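Local coordinates for protein BtGH115A (PDB 5BY3) that probably hydrolyses glycosidic bonds as a family GH115 4-O-methyl-alpha-glucuronidase with specificity for decorated arabinogalactans, at residues A549-Q552 and S553-F556. Numbering follows the deposited sequence.
Sequences AGRQ and SAYF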
ATOM      1  N   ALA A 549      28.143  -9.470   2.345  1.00 70.21           N
ATOM      2  CA  ALA A 549      28.857  -8.216   1.996  1.00 73.77           C
ATOM      3  C   ALA A 549      28.113  -7.303   0.994  1.00 74.39           C
ATOM      4  O   ALA A 549      28.082  -6.052   1.157  1.00 74.85           O
ATOM      5  CB  ALA A 549      30.268  -8.525   1.501  1.00 71.77           C
ATOM      6  N   GLY A 550      27.512  -7.926  -0.025  1.00 60.30           N
ATOM      7  CA  GLY A 550      26.710  -7.193  -0.998  1.00 60.28           C
ATOM      8  C   GLY A 550      25.345  -6.693  -0.511  1.00 62.07           C
ATOM      9  O   GLY A 550      24.620  -6.060  -1.271  1.00 54.06           O
ATOM     10  N   ARG A 551      24.994  -6.957   0.754  1.00 59.29           N
ATOM     11  CA  ARG A 551      23.664  -6.638   1.267  1.00 52.23           C
ATOM     12  C   ARG A 551      23.540  -5.738   2.530  1.00 51.98           C
ATOM     13  O   ARG A 551      22.497  -5.719   3.180  1.00 54.01           O
ATOM     14  CB  ARG A 551      22.740  -7.882   1.209  1.00 46.97           C
ATOM     15  CG  ARG A 551      21.806  -7.757   0.002  1.00 47.20           C
ATOM     16  CD  ARG A 551      22.066  -8.688  -1.179  1.00 42.75           C
ATOM     17  NE  ARG A 551      21.002  -9.672  -1.096  1.00 44.07           N
ATOM     18  CZ  ARG A 551      20.712 -10.616  -1.962  1.00 40.47           C
ATOM     19  NH1 ARG A 551      21.397 -10.769  -3.087  1.00 39.29           N
ATOM     20  NH2 ARG A 551      19.699 -11.421  -1.674  1.00 44.42           N
ATOM     21  N   GLN A 552      24.594  -4.963   2.826  1.00 53.68           N
ATOM     22  CA  GLN A 552      24.687  -4.147   4.053  1.00 50.69           C
ATOM     23  C   GLN A 552      23.859  -2.895   3.942  1.00 49.15           C
ATOM     24  O   GLN A 552      23.245  -2.456   4.923  1.00 51.35           O
ATOM     25  CB  GLN A 552      26.141  -3.745   4.394  1.00 57.36           C
ATOM     26  CG  GLN A 552      27.079  -4.882   4.798  1.00 59.56           C
ATOM     27  CD  GLN A 552      26.830  -5.405   6.210  1.00 68.59           C
ATOM     28  OE1 GLN A 552      26.305  -4.681   7.100  1.00 62.01           O
ATOM     29  NE2 GLN A 552      27.200  -6.682   6.430  1.00 63.58           N
ATOM     30  N   SER A 553      23.866  -2.298   2.758  1.00 42.99           N
ATOM     31  CA  SER A 553      22.969  -1.182   2.474  1.00 43.63           C
ATOM     32  C   SER A 553      21.476  -1.592   2.513  1.00 42.13           C
ATOM     33  O   SER A 553      20.671  -0.900   3.112  1.00 46.22           O
ATOM     34  CB  SER A 553      23.347  -0.527   1.144  1.00 48.26           C
ATOM     35  OG  SER A 553      24.673  -0.009   1.201  1.00 58.17           O
ATOM     36  N   ALA A 554      21.115  -2.727   1.928  1.00 37.05           N
ATOM     37  CA  ALA A 554      19.729  -3.196   2.003  1.00 40.34           C
ATOM     38  C   ALA A 554      19.338  -3.419   3.449  1.00 42.33           C
ATOM     39  O   ALA A 554      18.183  -3.173   3.868  1.00 40.20           O
ATOM     40  CB  ALA A 554      19.535  -4.475   1.204  1.00 36.98           C
ATOM     41  N   TYR A 555      20.305  -3.852   4.239  1.00 40.66           N
ATOM     42  CA  TYR A 555      19.985  -4.061   5.638  1.00 41.94           C
ATOM     43  C   TYR A 555      19.692  -2.716   6.323  1.00 37.36           C
ATOM     44  O   TYR A 555      18.750  -2.615   7.097  1.00 41.12           O
ATOM     45  CB  TYR A 555      21.094  -4.840   6.347  1.00 43.22           C
ATOM     46  CG  TYR A 555      20.741  -5.259   7.759  1.00 40.81           C
ATOM     47  CD1 TYR A 555      19.811  -6.288   8.000  1.00 41.02           C
ATOM     48  CD2 TYR A 555      21.317  -4.622   8.848  1.00 38.53           C
ATOM     49  CE1 TYR A 555      19.486  -6.673   9.294  1.00 39.12           C
ATOM     50  CE2 TYR A 555      21.011  -5.009  10.141  1.00 39.24           C
ATOM     51  CZ  TYR A 555      20.099  -6.015  10.358  1.00 38.79           C
ATOM     52  OH  TYR A 555      19.812  -6.371  11.634  1.00 41.75           O
ATOM     53  N   PHE A 556      20.457  -1.680   6.024  1.00 33.27           N
ATOM     54  CA  PHE A 556      20.209  -0.439   6.730  1.00 39.00           C
ATOM     55  C   PHE A 556      18.840   0.109   6.299  1.00 38.83           C
ATOM     56  O   PHE A 556      18.022   0.511   7.123  1.00 36.89           O
ATOM     57  CB  PHE A 556      21.336   0.595   6.529  1.00 36.59           C
ATOM     58  CG  PHE A 556      21.211   1.790   7.443  1.00 40.30           C
ATOM     59  CD1 PHE A 556      21.802   1.783   8.708  1.00 39.22           C
ATOM     60  CD2 PHE A 556      20.456   2.916   7.056  1.00 41.62           C
ATOM     61  CE1 PHE A 556      21.642   2.878   9.572  1.00 43.81           C
ATOM     62  CE2 PHE A 556      20.306   4.010   7.899  1.00 39.51           C
ATOM     63  CZ  PHE A 556      20.906   3.999   9.155  1.00 43.19           C
TER
HETATM   64  O   HOH W   1      22.971  -3.584  -0.015  1.00 35.36           O
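Arg551 and Tyr555 make the opening i to i+4 bond of helix 552-580, a helix start whose N-cap residue, Arg551, has no side-chain hydroxyl or carboxylate to offer. Two main-chain hydrogen bonds set the first turn, Tyr555 N to Arg551 O and Phe556 N to Gln552 O, and both measure 3.1 Å. Both are moderately bent, the first with an N-H...O angle of 140°, and in each the donor is tilted about 30° from the carbonyl plane.

Water takes the place of a cap side chain for one of the early amides. A single molecule accepts from Ala554 N at 2.8 Å and donates to Gly550 O at 3.2 Å, bridging the helix start to the preceding loop. The same carbonyl is bound by the hydroxyl of Thr139, which ties the loop to a part of the chain far away in sequence.

Side chains add little across the turn, and most of their polar ends are held by other parts of the fold. Arg551 bends at chi2 and chi3, passing its CG by the methyl of Ala554 before NE and NH1 bond to the carbonyl oxygens of Glu473 and Thr139. Ser553 OG bonds to Glu607 OE2, Tyr555 packs on Cys478 and Ile482 of helix 476-495 while its hydroxyl bonds to Val540 O, and the ring of Phe556 meets His602 edge-to-face. At the root of the tyrosine, Tyr555 CB lies against two carbonyl oxygens, Arg551 O and, at 3.5 Å, Gln552 O.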